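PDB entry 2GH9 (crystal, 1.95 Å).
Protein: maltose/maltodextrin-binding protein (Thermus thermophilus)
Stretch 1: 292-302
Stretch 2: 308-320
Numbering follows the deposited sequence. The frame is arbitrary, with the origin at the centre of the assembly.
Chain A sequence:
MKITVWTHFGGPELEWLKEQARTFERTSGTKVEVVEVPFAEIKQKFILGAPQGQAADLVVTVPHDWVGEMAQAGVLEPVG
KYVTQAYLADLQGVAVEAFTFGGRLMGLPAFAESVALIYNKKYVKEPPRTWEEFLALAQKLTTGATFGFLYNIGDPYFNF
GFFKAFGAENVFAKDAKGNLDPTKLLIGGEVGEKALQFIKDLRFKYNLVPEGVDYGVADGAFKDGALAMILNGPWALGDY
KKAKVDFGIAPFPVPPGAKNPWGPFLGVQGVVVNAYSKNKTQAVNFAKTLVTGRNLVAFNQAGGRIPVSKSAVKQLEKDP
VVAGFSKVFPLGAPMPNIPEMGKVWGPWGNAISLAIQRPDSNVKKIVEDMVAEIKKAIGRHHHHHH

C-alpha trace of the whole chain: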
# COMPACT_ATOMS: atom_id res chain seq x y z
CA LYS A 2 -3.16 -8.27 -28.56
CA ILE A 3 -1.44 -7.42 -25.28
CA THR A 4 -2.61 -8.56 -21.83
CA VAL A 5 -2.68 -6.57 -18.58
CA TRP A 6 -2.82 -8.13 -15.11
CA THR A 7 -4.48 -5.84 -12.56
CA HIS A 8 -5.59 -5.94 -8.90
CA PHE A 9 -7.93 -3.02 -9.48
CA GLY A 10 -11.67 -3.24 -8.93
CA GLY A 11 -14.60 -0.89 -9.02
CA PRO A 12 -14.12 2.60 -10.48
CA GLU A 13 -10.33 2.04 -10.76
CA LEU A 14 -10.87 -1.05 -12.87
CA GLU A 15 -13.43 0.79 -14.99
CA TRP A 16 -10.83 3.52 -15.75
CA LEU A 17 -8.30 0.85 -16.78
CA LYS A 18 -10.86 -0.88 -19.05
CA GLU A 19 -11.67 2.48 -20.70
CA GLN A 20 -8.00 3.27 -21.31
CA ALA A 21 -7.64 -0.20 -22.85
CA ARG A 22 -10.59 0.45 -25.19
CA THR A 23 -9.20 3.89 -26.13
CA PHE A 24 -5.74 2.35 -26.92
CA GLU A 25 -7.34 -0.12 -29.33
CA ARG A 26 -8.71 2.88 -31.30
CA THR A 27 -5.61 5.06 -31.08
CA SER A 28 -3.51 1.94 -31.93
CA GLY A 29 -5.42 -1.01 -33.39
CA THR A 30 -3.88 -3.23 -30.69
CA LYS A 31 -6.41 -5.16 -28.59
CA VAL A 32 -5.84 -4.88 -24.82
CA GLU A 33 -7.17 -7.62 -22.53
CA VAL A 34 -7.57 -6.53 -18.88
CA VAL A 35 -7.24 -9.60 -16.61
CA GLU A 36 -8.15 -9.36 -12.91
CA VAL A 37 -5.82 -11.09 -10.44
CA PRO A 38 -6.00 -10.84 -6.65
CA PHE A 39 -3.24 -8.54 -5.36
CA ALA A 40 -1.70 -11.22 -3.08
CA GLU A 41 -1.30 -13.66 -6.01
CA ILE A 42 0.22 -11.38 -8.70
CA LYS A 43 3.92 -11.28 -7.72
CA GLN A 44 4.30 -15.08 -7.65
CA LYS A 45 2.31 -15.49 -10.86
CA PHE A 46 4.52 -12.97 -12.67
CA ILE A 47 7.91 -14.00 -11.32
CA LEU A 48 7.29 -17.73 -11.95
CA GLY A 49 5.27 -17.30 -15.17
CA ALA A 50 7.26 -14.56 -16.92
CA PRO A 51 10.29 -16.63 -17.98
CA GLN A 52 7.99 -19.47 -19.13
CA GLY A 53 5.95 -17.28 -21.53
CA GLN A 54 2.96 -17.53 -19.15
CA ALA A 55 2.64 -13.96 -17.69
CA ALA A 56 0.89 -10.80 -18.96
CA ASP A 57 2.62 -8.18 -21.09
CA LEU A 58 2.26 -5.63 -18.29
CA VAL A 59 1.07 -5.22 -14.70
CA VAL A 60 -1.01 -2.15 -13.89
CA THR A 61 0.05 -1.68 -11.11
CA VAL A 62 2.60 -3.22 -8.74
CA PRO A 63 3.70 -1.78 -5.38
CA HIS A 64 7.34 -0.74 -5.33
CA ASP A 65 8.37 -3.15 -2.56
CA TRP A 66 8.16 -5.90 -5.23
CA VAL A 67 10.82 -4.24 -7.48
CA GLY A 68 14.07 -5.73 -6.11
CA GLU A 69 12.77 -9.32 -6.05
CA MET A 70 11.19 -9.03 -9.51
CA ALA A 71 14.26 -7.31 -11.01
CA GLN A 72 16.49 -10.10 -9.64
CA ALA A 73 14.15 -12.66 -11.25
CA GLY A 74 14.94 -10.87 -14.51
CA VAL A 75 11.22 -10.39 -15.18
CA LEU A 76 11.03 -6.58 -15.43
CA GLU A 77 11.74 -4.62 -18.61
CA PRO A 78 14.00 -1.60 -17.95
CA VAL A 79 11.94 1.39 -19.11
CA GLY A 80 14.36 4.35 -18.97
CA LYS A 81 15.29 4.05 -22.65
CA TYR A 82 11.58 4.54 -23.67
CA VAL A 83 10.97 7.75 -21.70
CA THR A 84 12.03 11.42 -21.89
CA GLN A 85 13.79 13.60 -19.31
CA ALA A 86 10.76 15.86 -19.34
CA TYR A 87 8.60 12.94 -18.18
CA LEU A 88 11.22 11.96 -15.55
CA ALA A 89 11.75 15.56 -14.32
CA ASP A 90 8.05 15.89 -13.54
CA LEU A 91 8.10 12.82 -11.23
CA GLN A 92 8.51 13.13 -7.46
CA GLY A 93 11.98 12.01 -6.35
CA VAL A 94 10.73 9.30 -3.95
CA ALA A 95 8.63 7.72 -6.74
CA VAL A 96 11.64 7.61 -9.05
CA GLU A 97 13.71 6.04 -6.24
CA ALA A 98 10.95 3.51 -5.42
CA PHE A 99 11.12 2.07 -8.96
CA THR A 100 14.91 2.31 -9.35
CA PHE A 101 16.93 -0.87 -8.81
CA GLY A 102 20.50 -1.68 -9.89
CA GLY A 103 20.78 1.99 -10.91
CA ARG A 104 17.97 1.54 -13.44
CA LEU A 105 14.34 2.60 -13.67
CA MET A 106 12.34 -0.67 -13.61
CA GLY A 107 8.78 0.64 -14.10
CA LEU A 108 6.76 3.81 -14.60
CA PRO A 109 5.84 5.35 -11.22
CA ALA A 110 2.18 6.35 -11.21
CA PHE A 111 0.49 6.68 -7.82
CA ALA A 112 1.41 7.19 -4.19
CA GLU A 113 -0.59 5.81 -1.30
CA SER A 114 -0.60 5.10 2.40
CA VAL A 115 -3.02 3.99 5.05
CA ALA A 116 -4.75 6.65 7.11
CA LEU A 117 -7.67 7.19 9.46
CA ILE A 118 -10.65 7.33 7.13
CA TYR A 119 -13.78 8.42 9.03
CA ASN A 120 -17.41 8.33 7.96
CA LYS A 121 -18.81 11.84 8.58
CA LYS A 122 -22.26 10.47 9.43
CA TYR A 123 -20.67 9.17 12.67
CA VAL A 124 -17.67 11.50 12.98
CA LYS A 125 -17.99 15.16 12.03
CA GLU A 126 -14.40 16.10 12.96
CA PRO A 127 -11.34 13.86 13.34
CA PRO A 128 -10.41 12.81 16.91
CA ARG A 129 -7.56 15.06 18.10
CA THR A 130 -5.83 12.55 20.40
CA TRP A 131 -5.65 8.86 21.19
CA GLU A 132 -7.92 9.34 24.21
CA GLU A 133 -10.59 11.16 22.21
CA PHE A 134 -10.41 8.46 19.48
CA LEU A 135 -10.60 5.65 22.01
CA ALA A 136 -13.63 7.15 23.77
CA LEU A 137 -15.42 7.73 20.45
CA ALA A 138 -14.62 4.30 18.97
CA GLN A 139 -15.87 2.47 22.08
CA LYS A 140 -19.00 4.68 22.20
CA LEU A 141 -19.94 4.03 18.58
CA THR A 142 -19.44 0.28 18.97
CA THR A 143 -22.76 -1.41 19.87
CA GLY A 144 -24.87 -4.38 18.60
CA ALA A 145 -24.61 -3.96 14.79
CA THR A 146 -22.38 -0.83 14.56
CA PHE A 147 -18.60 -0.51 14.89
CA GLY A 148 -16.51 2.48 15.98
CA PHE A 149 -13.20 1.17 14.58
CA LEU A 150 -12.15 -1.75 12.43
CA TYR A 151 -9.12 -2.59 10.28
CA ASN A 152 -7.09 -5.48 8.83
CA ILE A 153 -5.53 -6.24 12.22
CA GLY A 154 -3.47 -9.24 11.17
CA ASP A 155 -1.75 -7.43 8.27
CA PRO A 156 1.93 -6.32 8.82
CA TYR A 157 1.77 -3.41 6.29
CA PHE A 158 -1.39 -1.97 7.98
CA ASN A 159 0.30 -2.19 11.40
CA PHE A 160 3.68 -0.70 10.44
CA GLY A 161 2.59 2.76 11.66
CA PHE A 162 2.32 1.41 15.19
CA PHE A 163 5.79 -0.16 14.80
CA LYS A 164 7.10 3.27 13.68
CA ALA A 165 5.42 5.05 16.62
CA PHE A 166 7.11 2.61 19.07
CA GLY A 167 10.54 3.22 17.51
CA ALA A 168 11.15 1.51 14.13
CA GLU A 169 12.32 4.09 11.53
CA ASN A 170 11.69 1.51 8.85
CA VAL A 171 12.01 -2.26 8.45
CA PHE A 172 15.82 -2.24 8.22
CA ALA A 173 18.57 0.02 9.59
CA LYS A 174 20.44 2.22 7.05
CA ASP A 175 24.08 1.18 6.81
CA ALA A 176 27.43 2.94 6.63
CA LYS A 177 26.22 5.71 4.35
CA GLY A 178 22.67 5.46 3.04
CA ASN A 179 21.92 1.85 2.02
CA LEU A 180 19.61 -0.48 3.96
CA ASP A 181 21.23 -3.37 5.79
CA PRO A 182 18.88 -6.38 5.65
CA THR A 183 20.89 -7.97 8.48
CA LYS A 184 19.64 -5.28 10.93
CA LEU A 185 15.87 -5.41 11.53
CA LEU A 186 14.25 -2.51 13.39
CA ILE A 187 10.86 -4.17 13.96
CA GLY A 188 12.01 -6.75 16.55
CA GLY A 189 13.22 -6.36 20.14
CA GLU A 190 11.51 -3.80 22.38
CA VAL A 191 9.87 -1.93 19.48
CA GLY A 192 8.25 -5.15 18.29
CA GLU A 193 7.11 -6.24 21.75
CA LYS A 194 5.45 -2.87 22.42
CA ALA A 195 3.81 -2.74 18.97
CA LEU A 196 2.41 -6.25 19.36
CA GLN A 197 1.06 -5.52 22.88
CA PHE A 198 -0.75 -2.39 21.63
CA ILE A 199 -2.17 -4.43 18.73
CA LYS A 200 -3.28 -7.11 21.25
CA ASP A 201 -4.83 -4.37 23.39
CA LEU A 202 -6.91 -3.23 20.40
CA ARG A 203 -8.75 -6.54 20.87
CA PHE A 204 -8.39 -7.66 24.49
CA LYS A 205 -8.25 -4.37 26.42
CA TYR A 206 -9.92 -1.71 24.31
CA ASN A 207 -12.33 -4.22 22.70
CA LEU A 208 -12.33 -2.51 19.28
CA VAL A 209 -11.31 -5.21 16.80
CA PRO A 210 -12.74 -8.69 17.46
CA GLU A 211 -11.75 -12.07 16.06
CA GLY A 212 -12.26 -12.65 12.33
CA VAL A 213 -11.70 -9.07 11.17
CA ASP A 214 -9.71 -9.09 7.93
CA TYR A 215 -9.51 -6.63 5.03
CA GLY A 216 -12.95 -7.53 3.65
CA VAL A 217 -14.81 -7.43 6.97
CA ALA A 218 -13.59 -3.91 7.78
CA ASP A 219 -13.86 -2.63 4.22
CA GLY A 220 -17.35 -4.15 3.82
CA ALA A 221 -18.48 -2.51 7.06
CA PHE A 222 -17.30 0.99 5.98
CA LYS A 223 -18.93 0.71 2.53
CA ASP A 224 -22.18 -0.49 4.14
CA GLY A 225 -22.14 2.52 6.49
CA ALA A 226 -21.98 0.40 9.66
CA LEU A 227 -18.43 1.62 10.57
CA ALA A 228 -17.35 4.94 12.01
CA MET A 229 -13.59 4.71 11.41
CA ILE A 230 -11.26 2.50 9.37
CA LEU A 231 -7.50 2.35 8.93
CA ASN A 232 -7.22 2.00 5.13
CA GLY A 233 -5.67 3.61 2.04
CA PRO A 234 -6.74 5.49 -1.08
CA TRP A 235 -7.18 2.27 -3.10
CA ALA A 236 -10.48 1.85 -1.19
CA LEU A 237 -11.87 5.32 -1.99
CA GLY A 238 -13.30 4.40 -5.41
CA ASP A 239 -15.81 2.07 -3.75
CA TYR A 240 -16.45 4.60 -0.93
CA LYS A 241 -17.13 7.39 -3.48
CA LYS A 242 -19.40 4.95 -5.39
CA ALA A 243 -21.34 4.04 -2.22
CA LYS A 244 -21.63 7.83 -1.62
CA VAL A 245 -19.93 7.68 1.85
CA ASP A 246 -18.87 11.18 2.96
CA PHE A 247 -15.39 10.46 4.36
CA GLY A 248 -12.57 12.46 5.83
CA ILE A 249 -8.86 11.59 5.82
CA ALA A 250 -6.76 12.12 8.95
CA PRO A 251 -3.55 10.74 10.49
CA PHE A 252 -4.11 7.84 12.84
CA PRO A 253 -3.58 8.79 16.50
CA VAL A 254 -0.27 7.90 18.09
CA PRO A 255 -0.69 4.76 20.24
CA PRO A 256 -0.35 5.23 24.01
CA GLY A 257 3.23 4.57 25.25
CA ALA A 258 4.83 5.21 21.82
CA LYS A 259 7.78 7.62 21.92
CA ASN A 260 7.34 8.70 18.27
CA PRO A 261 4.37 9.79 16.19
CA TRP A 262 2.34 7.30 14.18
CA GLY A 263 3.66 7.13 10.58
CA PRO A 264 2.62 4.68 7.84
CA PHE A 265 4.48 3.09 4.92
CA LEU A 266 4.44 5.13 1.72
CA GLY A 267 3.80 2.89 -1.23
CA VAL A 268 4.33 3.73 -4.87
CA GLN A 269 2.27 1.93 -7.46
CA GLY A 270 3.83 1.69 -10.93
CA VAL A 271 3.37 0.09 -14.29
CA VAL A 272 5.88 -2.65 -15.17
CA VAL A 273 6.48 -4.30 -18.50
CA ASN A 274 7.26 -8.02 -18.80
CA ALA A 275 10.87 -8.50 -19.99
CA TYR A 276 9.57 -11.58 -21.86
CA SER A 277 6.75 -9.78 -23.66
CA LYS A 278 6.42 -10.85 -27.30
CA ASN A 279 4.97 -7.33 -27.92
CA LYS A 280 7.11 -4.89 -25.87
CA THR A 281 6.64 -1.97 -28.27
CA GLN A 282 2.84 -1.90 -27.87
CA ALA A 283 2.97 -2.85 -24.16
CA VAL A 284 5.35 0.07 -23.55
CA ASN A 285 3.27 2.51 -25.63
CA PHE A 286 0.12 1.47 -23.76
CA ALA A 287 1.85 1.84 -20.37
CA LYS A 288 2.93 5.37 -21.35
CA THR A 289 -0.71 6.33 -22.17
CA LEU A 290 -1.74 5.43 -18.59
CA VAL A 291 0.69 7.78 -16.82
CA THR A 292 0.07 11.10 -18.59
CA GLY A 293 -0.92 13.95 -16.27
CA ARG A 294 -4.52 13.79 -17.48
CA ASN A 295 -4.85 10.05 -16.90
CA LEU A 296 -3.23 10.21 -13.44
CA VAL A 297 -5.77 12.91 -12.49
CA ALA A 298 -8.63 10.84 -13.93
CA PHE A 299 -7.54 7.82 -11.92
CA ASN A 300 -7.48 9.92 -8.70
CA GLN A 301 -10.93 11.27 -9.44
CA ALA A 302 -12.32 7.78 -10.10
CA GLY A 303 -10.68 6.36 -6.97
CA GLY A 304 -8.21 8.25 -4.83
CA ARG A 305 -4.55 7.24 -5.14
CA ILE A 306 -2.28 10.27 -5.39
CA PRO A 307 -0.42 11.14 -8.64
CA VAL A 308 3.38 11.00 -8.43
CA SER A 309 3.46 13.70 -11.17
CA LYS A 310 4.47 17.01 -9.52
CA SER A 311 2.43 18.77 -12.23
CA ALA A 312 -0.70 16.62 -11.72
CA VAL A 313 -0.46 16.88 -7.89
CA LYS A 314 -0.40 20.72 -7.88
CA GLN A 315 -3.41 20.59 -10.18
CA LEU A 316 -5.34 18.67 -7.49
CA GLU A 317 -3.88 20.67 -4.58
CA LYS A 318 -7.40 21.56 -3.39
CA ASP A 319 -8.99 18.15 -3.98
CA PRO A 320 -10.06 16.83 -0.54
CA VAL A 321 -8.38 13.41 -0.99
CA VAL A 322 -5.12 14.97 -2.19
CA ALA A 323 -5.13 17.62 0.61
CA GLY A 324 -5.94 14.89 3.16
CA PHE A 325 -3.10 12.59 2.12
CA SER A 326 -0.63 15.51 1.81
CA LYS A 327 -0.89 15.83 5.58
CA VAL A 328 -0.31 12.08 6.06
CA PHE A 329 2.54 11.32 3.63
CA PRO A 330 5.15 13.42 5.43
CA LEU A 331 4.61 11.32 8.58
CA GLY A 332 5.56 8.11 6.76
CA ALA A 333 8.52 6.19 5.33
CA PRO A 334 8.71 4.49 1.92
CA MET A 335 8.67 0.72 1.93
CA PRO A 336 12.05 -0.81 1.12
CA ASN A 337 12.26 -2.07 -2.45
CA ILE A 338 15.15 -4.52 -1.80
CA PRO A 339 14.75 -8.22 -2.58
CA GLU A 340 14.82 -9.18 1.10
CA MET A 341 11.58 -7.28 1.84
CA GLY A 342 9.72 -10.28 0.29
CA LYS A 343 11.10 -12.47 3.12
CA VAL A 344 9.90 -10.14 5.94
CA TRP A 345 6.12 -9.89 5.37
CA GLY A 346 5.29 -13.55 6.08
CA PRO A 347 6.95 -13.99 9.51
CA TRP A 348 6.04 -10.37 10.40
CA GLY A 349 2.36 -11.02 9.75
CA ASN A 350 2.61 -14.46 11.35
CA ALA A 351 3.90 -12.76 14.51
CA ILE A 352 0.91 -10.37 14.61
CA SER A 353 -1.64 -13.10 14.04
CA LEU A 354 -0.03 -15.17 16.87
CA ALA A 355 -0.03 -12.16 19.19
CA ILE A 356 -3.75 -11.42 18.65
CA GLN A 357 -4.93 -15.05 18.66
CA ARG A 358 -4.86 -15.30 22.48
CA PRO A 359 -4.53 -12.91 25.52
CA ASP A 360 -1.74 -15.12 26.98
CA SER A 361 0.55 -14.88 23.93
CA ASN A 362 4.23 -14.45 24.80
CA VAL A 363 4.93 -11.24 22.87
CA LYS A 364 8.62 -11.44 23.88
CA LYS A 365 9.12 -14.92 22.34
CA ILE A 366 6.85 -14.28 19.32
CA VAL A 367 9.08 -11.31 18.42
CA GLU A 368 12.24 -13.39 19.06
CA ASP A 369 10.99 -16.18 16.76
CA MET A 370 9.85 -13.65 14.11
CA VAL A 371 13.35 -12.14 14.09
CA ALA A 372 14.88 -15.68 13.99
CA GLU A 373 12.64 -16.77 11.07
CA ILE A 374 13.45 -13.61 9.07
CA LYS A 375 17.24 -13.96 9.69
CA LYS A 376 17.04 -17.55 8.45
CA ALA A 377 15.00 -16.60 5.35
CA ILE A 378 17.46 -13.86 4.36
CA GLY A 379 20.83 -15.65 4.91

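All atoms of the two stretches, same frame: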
# COMPACT_ATOMS: atom_id res chain seq x y z
N THR A 292 0.17 9.66 -18.29
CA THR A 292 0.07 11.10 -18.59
C THR A 292 -0.64 11.83 -17.46
O THR A 292 -1.47 11.25 -16.75
CB THR A 292 -0.71 11.38 -19.90
OG1 THR A 292 -2.10 11.07 -19.70
CG2 THR A 292 -0.15 10.56 -21.05
N GLY A 293 -0.30 13.11 -17.29
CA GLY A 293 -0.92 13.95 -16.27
C GLY A 293 -2.43 13.80 -16.19
O GLY A 293 -2.99 13.59 -15.09
N ARG A 294 -3.08 13.89 -17.35
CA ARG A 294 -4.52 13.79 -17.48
C ARG A 294 -5.09 12.45 -17.00
O ARG A 294 -6.14 12.41 -16.35
CB ARG A 294 -4.91 14.00 -18.94
CG ARG A 294 -6.38 14.21 -19.20
CD ARG A 294 -6.61 14.80 -20.59
NE ARG A 294 -5.93 16.10 -20.72
CZ ARG A 294 -6.50 17.31 -20.63
NH1 ARG A 294 -7.82 17.43 -20.45
NH2 ARG A 294 -5.75 18.40 -20.75
N ASN A 295 -4.41 11.37 -17.35
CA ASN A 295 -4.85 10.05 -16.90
C ASN A 295 -4.60 9.80 -15.40
O ASN A 295 -5.43 9.19 -14.73
CB ASN A 295 -4.25 8.94 -17.75
CG ASN A 295 -5.25 8.37 -18.73
OD1 ASN A 295 -6.45 8.39 -18.49
ND2 ASN A 295 -4.76 7.87 -19.83
N LEU A 296 -3.48 10.29 -14.88
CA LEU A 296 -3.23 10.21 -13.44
C LEU A 296 -4.30 10.94 -12.63
O LEU A 296 -4.75 10.42 -11.60
CB LEU A 296 -1.85 10.75 -13.11
CG LEU A 296 -0.65 9.95 -13.63
CD1 LEU A 296 0.61 10.62 -13.19
CD2 LEU A 296 -0.67 8.48 -13.18
N VAL A 297 -4.72 12.12 -13.12
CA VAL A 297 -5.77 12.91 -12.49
C VAL A 297 -7.09 12.16 -12.56
O VAL A 297 -7.78 12.05 -11.56
CB VAL A 297 -5.93 14.36 -13.09
CG1 VAL A 297 -7.22 15.01 -12.61
CG2 VAL A 297 -4.77 15.26 -12.71
N ALA A 298 -7.42 11.63 -13.73
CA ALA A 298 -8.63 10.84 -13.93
C ALA A 298 -8.69 9.66 -12.96
O ALA A 298 -9.71 9.43 -12.30
CB ALA A 298 -8.69 10.34 -15.36
N PHE A 299 -7.58 8.94 -12.84
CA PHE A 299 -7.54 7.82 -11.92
C PHE A 299 -7.81 8.28 -10.48
O PHE A 299 -8.54 7.63 -9.77
CB PHE A 299 -6.19 7.10 -12.03
CG PHE A 299 -6.14 5.75 -11.35
CD1 PHE A 299 -6.84 4.67 -11.86
CD2 PHE A 299 -5.36 5.56 -10.21
CE1 PHE A 299 -6.77 3.43 -11.26
CE2 PHE A 299 -5.27 4.28 -9.60
CZ PHE A 299 -5.96 3.23 -10.12
N ASN A 300 -7.24 9.40 -10.06
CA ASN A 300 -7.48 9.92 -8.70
C ASN A 300 -8.94 10.24 -8.51
O ASN A 300 -9.53 9.96 -7.46
CB ASN A 300 -6.62 11.15 -8.42
CG ASN A 300 -6.96 11.82 -7.07
OD1 ASN A 300 -7.77 12.72 -7.03
ND2 ASN A 300 -6.38 11.33 -5.98
N GLN A 301 -9.54 10.83 -9.53
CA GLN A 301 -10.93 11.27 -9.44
C GLN A 301 -11.86 10.08 -9.37
O GLN A 301 -12.80 10.10 -8.58
CB GLN A 301 -11.26 12.24 -10.57
CG GLN A 301 -10.47 13.54 -10.46
CD GLN A 301 -10.69 14.25 -9.13
OE1 GLN A 301 -9.82 14.25 -8.24
NE2 GLN A 301 -11.87 14.87 -8.99
N ALA A 302 -11.55 9.02 -10.12
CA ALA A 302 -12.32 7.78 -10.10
C ALA A 302 -12.21 7.04 -8.77
O ALA A 302 -13.20 6.45 -8.27
CB ALA A 302 -11.84 6.87 -11.20
N VAL A 308 1.98 10.71 -8.73
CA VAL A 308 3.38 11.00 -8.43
C VAL A 308 3.96 12.07 -9.41
O VAL A 308 5.13 12.44 -9.32
CB VAL A 308 4.26 9.73 -8.44
CG1 VAL A 308 3.78 8.76 -7.32
CG2 VAL A 308 4.23 9.08 -9.78
N SER A 309 3.12 12.55 -10.32
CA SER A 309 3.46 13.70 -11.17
C SER A 309 3.36 14.99 -10.35
O SER A 309 2.28 15.35 -9.89
CB SER A 309 2.53 13.77 -12.38
OG SER A 309 2.60 15.01 -13.07
N LYS A 310 4.49 15.68 -10.16
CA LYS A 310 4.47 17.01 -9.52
C LYS A 310 3.38 17.90 -10.12
O LYS A 310 2.56 18.46 -9.40
CB LYS A 310 5.81 17.72 -9.70
CG LYS A 310 6.97 17.13 -8.93
CD LYS A 310 8.19 18.02 -9.14
CE LYS A 310 9.51 17.26 -9.02
NZ LYS A 310 10.69 18.05 -9.55
N SER A 311 3.41 18.01 -11.44
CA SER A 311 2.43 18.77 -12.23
C SER A 311 0.97 18.40 -11.88
O SER A 311 0.16 19.27 -11.51
CB SER A 311 2.72 18.51 -13.72
OG SER A 311 1.68 18.93 -14.58
N ALA A 312 0.64 17.11 -12.00
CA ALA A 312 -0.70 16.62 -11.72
C ALA A 312 -1.12 16.83 -10.26
O ALA A 312 -2.27 17.15 -9.98
CB ALA A 312 -0.82 15.14 -12.12
N VAL A 313 -0.18 16.67 -9.32
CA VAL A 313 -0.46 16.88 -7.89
C VAL A 313 -0.86 18.34 -7.56
O VAL A 313 -1.84 18.57 -6.84
CB VAL A 313 0.75 16.47 -6.99
CG1 VAL A 313 0.95 17.44 -5.85
CG2 VAL A 313 0.55 15.07 -6.45
N LYS A 314 -0.09 19.30 -8.08
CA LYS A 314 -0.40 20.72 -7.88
C LYS A 314 -1.77 21.04 -8.44
O LYS A 314 -2.52 21.83 -7.87
CB LYS A 314 0.66 21.60 -8.56
CG LYS A 314 0.54 23.08 -8.23
CD LYS A 314 1.41 23.91 -9.17
CE LYS A 314 1.67 25.31 -8.63
NZ LYS A 314 2.79 26.01 -9.36
N GLN A 315 -2.11 20.41 -9.56
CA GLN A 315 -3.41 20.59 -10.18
C GLN A 315 -4.55 20.19 -9.23
O GLN A 315 -5.59 20.87 -9.16
CB GLN A 315 -3.46 19.81 -11.50
CG GLN A 315 -4.78 19.93 -12.25
CD GLN A 315 -4.76 19.16 -13.56
OE1 GLN A 315 -3.70 18.94 -14.17
NE2 GLN A 315 -5.95 18.74 -13.99
N LEU A 316 -4.34 19.13 -8.45
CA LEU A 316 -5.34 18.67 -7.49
C LEU A 316 -5.07 19.15 -6.05
O LEU A 316 -5.57 18.56 -5.10
CB LEU A 316 -5.40 17.13 -7.51
CG LEU A 316 -5.85 16.46 -8.81
CD1 LEU A 316 -5.67 14.96 -8.70
CD2 LEU A 316 -7.31 16.82 -9.12
N GLU A 317 -4.30 20.21 -5.90
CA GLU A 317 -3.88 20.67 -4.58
C GLU A 317 -5.06 20.85 -3.62
O GLU A 317 -4.93 20.58 -2.42
CB GLU A 317 -3.10 21.99 -4.70
CG GLU A 317 -2.45 22.41 -3.38
CD GLU A 317 -1.68 23.71 -3.47
OE1 GLU A 317 -1.69 24.35 -4.55
OE2 GLU A 317 -1.08 24.11 -2.44
N LYS A 318 -6.20 21.28 -4.16
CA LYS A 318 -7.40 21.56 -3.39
C LYS A 318 -8.40 20.42 -3.34
O LYS A 318 -9.40 20.51 -2.63
CB LYS A 318 -8.11 22.82 -3.92
CG LYS A 318 -7.33 24.09 -3.72
CD LYS A 318 -8.19 25.31 -4.07
CE LYS A 318 -7.47 26.61 -3.77
NZ LYS A 318 -8.42 27.78 -3.70
N ASP A 319 -8.17 19.35 -4.11
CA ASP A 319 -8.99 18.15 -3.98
C ASP A 319 -8.87 17.64 -2.53
O ASP A 319 -7.79 17.62 -1.96
CB ASP A 319 -8.60 17.06 -5.00
CG ASP A 319 -9.45 15.81 -4.85
OD1 ASP A 319 -10.50 15.69 -5.52
OD2 ASP A 319 -9.09 14.95 -4.03
N PRO A 320 -10.01 17.27 -1.93
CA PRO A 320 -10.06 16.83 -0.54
C PRO A 320 -9.20 15.59 -0.21
O PRO A 320 -8.59 15.53 0.86
CB PRO A 320 -11.53 16.50 -0.35
CG PRO A 320 -12.23 17.29 -1.35
CD PRO A 320 -11.35 17.31 -2.53
O HOH W 1 -9.80 12.19 -5.22

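No clear direct hydrogen bond joins these two stretches; one polar link between them runs through a water. Water 1 donates to N300 OD1 at 2.8 Å and lies 3.1 Å from D319 OD2, also as donor, although further acceptors elsewhere in the structure compete for its protons. The water thus mediates between two oxygens, N300 OD1 and D319 OD2, that approach to 4.0 Å and could not bond to each other directly.

The rest of the contact is mostly apolar. Helix 293-302 and helix 310-315 run in broadly the same direction, with their axes inclined at 46° and 9.2 Å apart at closest approach. The chains are nearest at the N-terminal end, where the CA atoms of G293 and A312 are 5.3 Å apart and G293 O sits 4.0 Å from A312 CB. The absence of a side chain on G293 and the small one on A312 accompany this close approach, although the glycine site has room for a CB.

V297 is the centre of the packing. Its CG2 lies 4.0 Å from A312 CB and also 4.1 Å from L316 CD1, while CG1 meets L316 CD2 at 3.9 Å, so both methyls pack against L316. L316 reaches further along the first helix, its CD1 lying 3.5 Å from N300 OD1. Near the start of the second stretch, L296 CD1 rests against S309 CB at 3.8 Å.

Both helices are capped at their N termini. S309 OG accepts from A312 N at 3.1 Å in nearly linear geometry, whereas the equivalent bond from N295 N to T292 OG1, at 3.3 Å, is weak. Beyond the second helix, a type I turn from L316 to D319, closed by D319 N to L316 O at 2.9 Å, brings D319 back toward the first helix.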